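Local coordinates for protein glutathione transferase (Lolium rigidum, PDB 6ZB6) that probably catalyses the conjugation of glutathione to electrophilic xenobiotics, as a phi class transferase linked to herbicide resistance, at residues V4-V15 / R49-D60. Numbering follows the deposited sequence.
With GTB (S-(p-nitrobenzyl)glutathione), chain G.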
ATOM      1  N   VAL A   4      -9.109   7.989  15.641  1.00 27.66           N
ATOM      2  CA  VAL A   4      -7.872   7.240  15.789  1.00 20.27           C
ATOM      3  C   VAL A   4      -6.709   8.062  15.249  1.00 21.90           C
ATOM      4  O   VAL A   4      -6.883   9.003  14.468  1.00 25.42           O
ATOM      5  CB  VAL A   4      -7.981   5.878  15.087  1.00 22.72           C
ATOM      6  CG1 VAL A   4      -9.100   5.066  15.723  1.00 24.53           C
ATOM      7  CG2 VAL A   4      -8.217   6.073  13.565  1.00 20.88           C
ATOM      8  N   LYS A   5      -5.501   7.712  15.683  1.00 20.59           N
ATOM      9  CA  LYS A   5      -4.305   8.453  15.318  1.00 24.78           C
ATOM     10  C   LYS A   5      -3.355   7.545  14.564  1.00 26.21           C
ATOM     11  O   LYS A   5      -3.064   6.436  15.016  1.00 21.31           O
ATOM     12  CB  LYS A   5      -3.578   9.011  16.543  1.00 21.66           C
ATOM     13  CG  LYS A   5      -4.371   9.982  17.383  1.00 29.79           C
ATOM     14  CD  LYS A   5      -3.475  10.506  18.498  1.00 36.63           C
ATOM     15  CE  LYS A   5      -4.179  11.537  19.346  1.00 49.52           C
ATOM     16  NZ  LYS A   5      -3.205  12.488  19.951  1.00 55.49           N
ATOM     17  N   VAL A   6      -2.845   8.032  13.440  1.00 21.45           N
ATOM     18  CA  VAL A   6      -1.798   7.354  12.687  1.00 20.59           C
ATOM     19  C   VAL A   6      -0.535   8.191  12.799  1.00 26.92           C
ATOM     20  O   VAL A   6      -0.561   9.401  12.538  1.00 26.27           O
ATOM     21  CB  VAL A   6      -2.209   7.159  11.216  1.00 23.00           C
ATOM     22  CG1 VAL A   6      -1.152   6.353  10.475  1.00 19.97           C
ATOM     23  CG2 VAL A   6      -3.556   6.463  11.165  1.00 21.28           C
ATOM     24  N   PHE A   7       0.569   7.549  13.167  1.00 23.67           N
ATOM     25  CA  PHE A   7       1.845   8.228  13.372  1.00 20.53           C
ATOM     26  C   PHE A   7       2.744   7.987  12.166  1.00 27.47           C
ATOM     27  O   PHE A   7       3.048   6.836  11.834  1.00 23.10           O
ATOM     28  CB  PHE A   7       2.524   7.732  14.649  1.00 19.21           C
ATOM     29  CG  PHE A   7       1.762   8.069  15.896  1.00 22.31           C
ATOM     30  CD1 PHE A   7       0.788   7.208  16.378  1.00 25.53           C
ATOM     31  CD2 PHE A   7       1.991   9.268  16.563  1.00 24.66           C
ATOM     32  CE1 PHE A   7       0.059   7.516  17.519  1.00 25.06           C
ATOM     33  CE2 PHE A   7       1.272   9.587  17.716  1.00 26.98           C
ATOM     34  CZ  PHE A   7       0.305   8.713  18.188  1.00 28.58           C
ATOM     35  N   GLY A   8       3.159   9.074  11.513  1.00 23.84           N
ATOM     36  CA  GLY A   8       3.986   8.984  10.338  1.00 17.79           C
ATOM     37  C   GLY A   8       3.435   9.870   9.229  1.00 21.95           C
ATOM     38  O   GLY A   8       2.232  10.150   9.169  1.00 26.96           O
ATOM     39  N   PRO A   9       4.307  10.322   8.335  1.00 26.51           N
ATOM     40  CA  PRO A   9       3.852  11.164   7.218  1.00 26.57           C
ATOM     41  C   PRO A   9       3.005  10.387   6.222  1.00 28.06           C
ATOM     42  O   PRO A   9       3.263   9.215   5.939  1.00 20.89           O
ATOM     43  CB  PRO A   9       5.160  11.644   6.581  1.00 32.98           C
ATOM     44  CG  PRO A   9       6.214  10.688   7.067  1.00 31.00           C
ATOM     45  CD  PRO A   9       5.776  10.234   8.415  1.00 22.74           C
ATOM     46  N   ALA A  10       1.999  11.067   5.659  1.00 31.59           N
ATOM     47  CA  ALA A  10       1.107  10.406   4.709  1.00 31.77           C
ATOM     48  C   ALA A  10       1.845   9.903   3.475  1.00 24.66           C
ATOM     49  O   ALA A  10       1.369   8.964   2.828  1.00 30.47           O
ATOM     50  CB  ALA A  10      -0.028  11.343   4.285  1.00 33.55           C
ATOM     51  N   MET A  11       3.014  10.468   3.161  1.00 21.79           N
ATOM     52  CA  MET A  11       3.738  10.052   1.963  1.00 28.19           C
ATOM     53  C   MET A  11       4.400   8.690   2.110  1.00 27.69           C
ATOM     54  O   MET A  11       4.694   8.053   1.097  1.00 24.10           O
ATOM     55  CB  MET A  11       4.800  11.091   1.593  1.00 31.77           C
ATOM     56  CG  MET A  11       5.767  11.401   2.715  1.00 52.57           C
ATOM     57  SD  MET A  11       7.465  11.628   2.160  1.00 70.19           S
ATOM     58  CE  MET A  11       8.032   9.927   2.119  1.00 72.59           C
ATOM     59  N   SER A  12       4.653   8.229   3.334  1.00 22.64           N
ATOM     60  CA  SER A  12       5.262   6.920   3.524  1.00 23.12           C
ATOM     61  C   SER A  12       4.297   5.832   3.068  1.00 18.58           C
ATOM     62  O   SER A  12       3.111   5.854   3.424  1.00 23.32           O
ATOM     63  CB  SER A  12       5.635   6.728   4.998  1.00 29.85           C
ATOM     64  OG  SER A  12       5.853   5.367   5.303  1.00 36.81           O
ATOM     65  N   THR A  13       4.807   4.872   2.286  1.00 19.27           N
ATOM     66  CA  THR A  13       3.941   3.845   1.695  1.00 19.57           C
ATOM     67  C   THR A  13       3.070   3.154   2.736  1.00 22.17           C
ATOM     68  O   THR A  13       1.856   2.998   2.551  1.00 17.38           O
ATOM     69  CB  THR A  13       4.780   2.793   0.974  1.00 23.15           C
ATOM     70  OG1 THR A  13       5.905   2.451   1.781  1.00 23.69           O
ATOM     71  CG2 THR A  13       5.258   3.324  -0.381  1.00 20.01           C
ATOM     72  N   ASN A  14       3.672   2.707   3.832  1.00 20.21           N
ATOM     73  CA  ASN A  14       2.898   1.890   4.757  1.00 22.57           C
ATOM     74  C   ASN A  14       2.005   2.730   5.658  1.00 19.74           C
ATOM     75  O   ASN A  14       1.031   2.201   6.209  1.00 17.05           O
ATOM     76  CB  ASN A  14       3.844   0.979   5.545  1.00 19.16           C
ATOM     77  CG  ASN A  14       4.547  -0.021   4.641  1.00 16.15           C
ATOM     78  OD1 ASN A  14       3.902  -0.859   4.009  1.00 20.84           O
ATOM     79  ND2 ASN A  14       5.864   0.097   4.531  1.00 16.70           N
ATOM     80  N   VAL A  15       2.279   4.029   5.790  1.00 22.24           N
ATOM     81  CA  VAL A  15       1.286   4.928   6.374  1.00 21.12           C
ATOM     82  C   VAL A  15       0.094   5.075   5.438  1.00 22.69           C
ATOM     83  O   VAL A  15      -1.067   4.930   5.848  1.00 19.58           O
ATOM     84  CB  VAL A  15       1.914   6.296   6.695  1.00 24.76           C
ATOM     85  CG1 VAL A  15       0.827   7.290   7.085  1.00 20.49           C
ATOM     86  CG2 VAL A  15       2.973   6.168   7.788  1.00 23.55           C
ATOM     87  N   ARG A  49       5.528   3.321  20.939  1.00 17.00           N
ATOM     88  CA  ARG A  49       4.440   3.047  20.009  1.00 25.04           C
ATOM     89  C   ARG A  49       4.782   1.916  19.045  1.00 24.98           C
ATOM     90  O   ARG A  49       3.958   1.033  18.804  1.00 26.01           O
ATOM     91  CB  ARG A  49       4.104   4.316  19.219  1.00 27.43           C
ATOM     92  CG  ARG A  49       3.719   5.474  20.106  1.00 24.27           C
ATOM     93  CD  ARG A  49       3.340   6.714  19.310  1.00 22.55           C
ATOM     94  NE  ARG A  49       2.605   7.637  20.174  1.00 35.78           N
ATOM     95  CZ  ARG A  49       3.009   8.869  20.475  1.00 40.67           C
ATOM     96  NH1 ARG A  49       4.141   9.346  19.963  1.00 37.50           N
ATOM     97  NH2 ARG A  49       2.271   9.626  21.277  1.00 39.36           N
ATOM     98  N   ASN A  50       5.972   1.947  18.458  1.00 22.98           N
ATOM     99  CA  ASN A  50       6.443   0.867  17.594  1.00 22.40           C
ATOM    100  C   ASN A  50       7.841   0.527  18.067  1.00 26.72           C
ATOM    101  O   ASN A  50       8.776   1.316  17.824  1.00 22.90           O
ATOM    102  CB  ASN A  50       6.454   1.246  16.112  1.00 23.74           C
ATOM    103  CG  ASN A  50       6.927   0.096  15.217  1.00 28.57           C
ATOM    104  OD1 ASN A  50       7.607  -0.824  15.670  1.00 34.88           O
ATOM    105  ND2 ASN A  50       6.532   0.131  13.949  1.00 24.39           N
ATOM    106  N   PRO A  51       8.036  -0.621  18.724  1.00 28.70           N
ATOM    107  CA  PRO A  51       9.333  -0.892  19.367  1.00 25.00           C
ATOM    108  C   PRO A  51      10.440  -1.165  18.377  1.00 26.98           C
ATOM    109  O   PRO A  51      11.613  -1.164  18.769  1.00 26.34           O
ATOM    110  CB  PRO A  51       9.038  -2.120  20.254  1.00 25.76           C
ATOM    111  CG  PRO A  51       7.889  -2.825  19.556  1.00 27.66           C
ATOM    112  CD  PRO A  51       7.106  -1.765  18.801  1.00 28.54           C
ATOM    113  N   PHE A  52      10.112  -1.357  17.103  1.00 28.52           N
ATOM    114  CA  PHE A  52      11.107  -1.509  16.055  1.00 27.27           C
ATOM    115  C   PHE A  52      11.461  -0.183  15.396  1.00 25.40           C
ATOM    116  O   PHE A  52      12.299  -0.157  14.492  1.00 25.99           O
ATOM    117  CB  PHE A  52      10.610  -2.525  15.023  1.00 28.12           C
ATOM    118  CG  PHE A  52      10.374  -3.890  15.610  1.00 28.62           C
ATOM    119  CD1 PHE A  52      11.451  -4.691  15.991  1.00 26.60           C
ATOM    120  CD2 PHE A  52       9.089  -4.353  15.836  1.00 25.60           C
ATOM    121  CE1 PHE A  52      11.246  -5.944  16.558  1.00 25.78           C
ATOM    122  CE2 PHE A  52       8.873  -5.609  16.404  1.00 29.15           C
ATOM    123  CZ  PHE A  52       9.959  -6.405  16.763  1.00 27.11           C
ATOM    124  N   GLY A  53      10.874   0.914  15.854  1.00 23.41           N
ATOM    125  CA  GLY A  53      11.282   2.226  15.407  1.00 18.50           C
ATOM    126  C   GLY A  53      10.958   2.439  13.944  1.00 21.06           C
ATOM    127  O   GLY A  53      11.809   2.891  13.181  1.00 23.12           O
ATOM    128  N   GLN A  54       9.731   2.107  13.546  1.00 21.82           N
ATOM    129  CA  GLN A  54       9.255   2.285  12.184  1.00 24.99           C
ATOM    130  C   GLN A  54       7.896   2.973  12.210  1.00 24.93           C
ATOM    131  O   GLN A  54       7.236   3.065  13.251  1.00 21.25           O
ATOM    132  CB  GLN A  54       9.132   0.942  11.447  1.00 23.54           C
ATOM    133  CG  GLN A  54      10.428   0.159  11.271  1.00 24.67           C
ATOM    134  CD  GLN A  54      10.264  -0.995  10.292  1.00 28.48           C
ATOM    135  OE1 GLN A  54       9.372  -1.833  10.443  1.00 27.62           O
ATOM    136  NE2 GLN A  54      11.105  -1.021   9.257  1.00 23.03           N
ATOM    137  N   ILE A  55       7.477   3.452  11.041  1.00 21.21           N
ATOM    138  CA  ILE A  55       6.131   3.992  10.876  1.00 20.32           C
ATOM    139  C   ILE A  55       5.408   3.098   9.880  1.00 20.43           C
ATOM    140  O   ILE A  55       6.050   2.506   9.001  1.00 19.76           O
ATOM    141  CB  ILE A  55       6.156   5.460  10.416  1.00 23.67           C
ATOM    142  CG1 ILE A  55       6.980   5.614   9.136  1.00 27.17           C
ATOM    143  CG2 ILE A  55       6.690   6.362  11.515  1.00 20.03           C
ATOM    144  CD1 ILE A  55       6.632   6.845   8.360  1.00 31.57           C
ATOM    145  N   PRO A  56       4.076   2.976   9.959  1.00 20.20           N
ATOM    146  CA  PRO A  56       3.199   3.680  10.894  1.00 14.40           C
ATOM    147  C   PRO A  56       3.214   3.102  12.299  1.00 18.34           C
ATOM    148  O   PRO A  56       3.591   1.942  12.480  1.00 22.00           O
ATOM    149  CB  PRO A  56       1.813   3.467  10.289  1.00 15.27           C
ATOM    150  CG  PRO A  56       1.909   2.097   9.688  1.00 15.77           C
ATOM    151  CD  PRO A  56       3.317   2.079   9.069  1.00 16.97           C
ATOM    152  N   ALA A  57       2.794   3.902  13.269  1.00 17.40           N
ATOM    153  CA  ALA A  57       2.177   3.365  14.482  1.00 21.65           C
ATOM    154  C   ALA A  57       0.741   3.872  14.523  1.00 20.19           C
ATOM    155  O   ALA A  57       0.330   4.679  13.695  1.00 17.26           O
ATOM    156  CB  ALA A  57       2.956   3.763  15.737  1.00 23.35           C
ATOM    157  N   PHE A  58      -0.026   3.430  15.509  1.00 18.95           N
ATOM    158  CA  PHE A  58      -1.454   3.693  15.479  1.00 17.08           C
ATOM    159  C   PHE A  58      -1.977   3.708  16.903  1.00 23.53           C
ATOM    160  O   PHE A  58      -1.558   2.890  17.722  1.00 22.14           O
ATOM    161  CB  PHE A  58      -2.162   2.623  14.637  1.00 17.15           C
ATOM    162  CG  PHE A  58      -3.663   2.665  14.698  1.00 21.88           C
ATOM    163  CD1 PHE A  58      -4.361   1.936  15.663  1.00 22.38           C
ATOM    164  CD2 PHE A  58      -4.378   3.395  13.770  1.00 24.66           C
ATOM    165  CE1 PHE A  58      -5.747   1.974  15.712  1.00 21.23           C
ATOM    166  CE2 PHE A  58      -5.767   3.422  13.794  1.00 26.23           C
ATOM    167  CZ  PHE A  58      -6.452   2.709  14.753  1.00 21.75           C
ATOM    168  N   GLN A  59      -2.899   4.624  17.195  1.00 23.08           N
ATOM    169  CA  GLN A  59      -3.512   4.670  18.520  1.00 23.24           C
ATOM    170  C   GLN A  59      -5.022   4.821  18.393  1.00 25.59           C
ATOM    171  O   GLN A  59      -5.516   5.667  17.638  1.00 23.56           O
ATOM    172  CB  GLN A  59      -2.938   5.810  19.365  1.00 21.43           C
ATOM    173  CG  GLN A  59      -3.403   5.785  20.826  1.00 26.14           C
ATOM    174  CD  GLN A  59      -2.958   7.014  21.593  1.00 34.46           C
ATOM    175  OE1 GLN A  59      -2.178   7.828  21.087  1.00 33.53           O
ATOM    176  NE2 GLN A  59      -3.445   7.156  22.826  1.00 35.83           N
ATOM    177  N   ASP A  60      -5.745   3.975  19.112  1.00 23.10           N
ATOM    178  CA  ASP A  60      -7.188   4.088  19.286  1.00 20.38           C
ATOM    179  C   ASP A  60      -7.408   4.042  20.792  1.00 29.79           C
ATOM    180  O   ASP A  60      -7.439   2.955  21.369  1.00 21.60           O
ATOM    181  CB  ASP A  60      -7.914   2.951  18.581  1.00 23.82           C
ATOM    182  CG  ASP A  60      -9.421   3.050  18.717  1.00 28.83           C
ATOM    183  OD1 ASP A  60      -9.900   4.046  19.294  1.00 25.95           O
ATOM    184  OD2 ASP A  60     -10.122   2.139  18.228  1.00 28.81           O
TER
HETATM  185  N1  GTB G 301       6.107  -4.098   7.834  1.00 18.02           N
HETATM  186  CA1 GTB G 301       6.055  -2.711   8.268  1.00 21.51           C
HETATM  187  C1  GTB G 301       4.640  -2.159   8.032  1.00 18.28           C
HETATM  188  O11 GTB G 301       3.981  -2.508   7.014  1.00 24.21           O
HETATM  189  O12 GTB G 301       4.119  -1.354   8.850  1.00 19.89           O
HETATM  190  CB1 GTB G 301       7.097  -1.931   7.460  1.00 22.70           C
HETATM  191  CG1 GTB G 301       7.038  -0.465   7.885  1.00 23.37           C
HETATM  192  CD1 GTB G 301       8.193   0.331   7.301  1.00 26.96           C
HETATM  193  OE1 GTB G 301       9.012  -0.179   6.599  1.00 26.00           O
HETATM  194  N2  GTB G 301       8.271   1.736   7.614  1.00 21.22           N
HETATM  195  CA2 GTB G 301       9.380   2.482   7.054  1.00 25.17           C
HETATM  196  C2  GTB G 301      10.253   2.967   8.201  1.00 21.65           C
HETATM  197  O2  GTB G 301       9.785   3.422   9.198  1.00 22.74           O
HETATM  198  CB2 GTB G 301       8.839   3.666   6.248  1.00 24.32           C
HETATM  199  SG2 GTB G 301       7.923   3.018   4.803  1.00 30.90           S
HETATM  200  N3  GTB G 301      11.686   2.848   8.080  1.00 25.54           N
HETATM  201  CA3 GTB G 301      12.517   3.318   9.170  1.00 30.26           C
HETATM  202  C3  GTB G 301      13.403   2.188   9.687  1.00 36.92           C
HETATM  203  O31 GTB G 301      14.448   2.467  10.338  1.00 44.62           O
HETATM  204  O32 GTB G 301      13.095   0.983   9.471  1.00 37.82           O
HETATM  205  C'  GTB G 301       9.107   2.210   3.687  1.00 35.64           C
HETATM  206  C1' GTB G 301      10.135   3.246   3.242  1.00 45.42           C
HETATM  207  C2' GTB G 301      11.464   3.100   3.608  1.00 50.70           C
HETATM  208  C3' GTB G 301      12.405   4.038   3.209  1.00 58.90           C
HETATM  209  C4' GTB G 301      12.018   5.123   2.437  1.00 57.62           C
HETATM  210  N41 GTB G 301      13.005   6.116   2.016  1.00 59.47           N
HETATM  211  O41 GTB G 301      14.374   5.929   2.277  1.00 59.42           O
HETATM  212  O42 GTB G 301      12.644   7.084   1.460  1.00 55.22           O
HETATM  213  C5' GTB G 301      10.684   5.269   2.073  1.00 53.47           C
HETATM  214  C6' GTB G 301       9.742   4.332   2.473  1.00 52.61           C
HETATM  215  O   HOH W   1      -1.534  10.150  21.543  1.00 34.75           O
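Strands 4-7 and 57-60 run antiparallel, their axes 4.7 Å apart at closest approach. Lys5 and Gln59 form a hydrogen-bonded pair, with Lys5 N to Gln59 O at 2.8 Å. Phe7 and Ala57 form the next such pair. Its Phe7 N to Ala57 O bond is nearly straight (175°), although the donor sits above the carbonyl plane. Val6 and Phe58 make the non-hydrogen-bonded pair between them.

The guanidinium of Arg49 lies flat on one face of the Phe7 ring, planes 18° apart, with NE 3.2 Å from Phe7 CZ. Arg49 CD sits over the ring centre in a CH-pi contact, and Glu45 holds NH1 by a salt bridge. Gln59 CB meets the ring edge. On Val6's sheet face, Phe58 CZ reaches Val4 CB (3.5 Å).

The rotation of Ile55 CG1 (chi1 55°) carries CD1 to Pro9 CD, Ser12 and Val15. Ile55 N donates a hydrogen bond to GTB O2 (3.0 Å), and Ile55 O accepts one from GTB N2 (2.7 Å). Ser12 OG lies 3.2 Å from GTB SG2. The cis peptide before Pro56 and this two-bond grip mark the glutathione site of the thioredoxin-like GST domain.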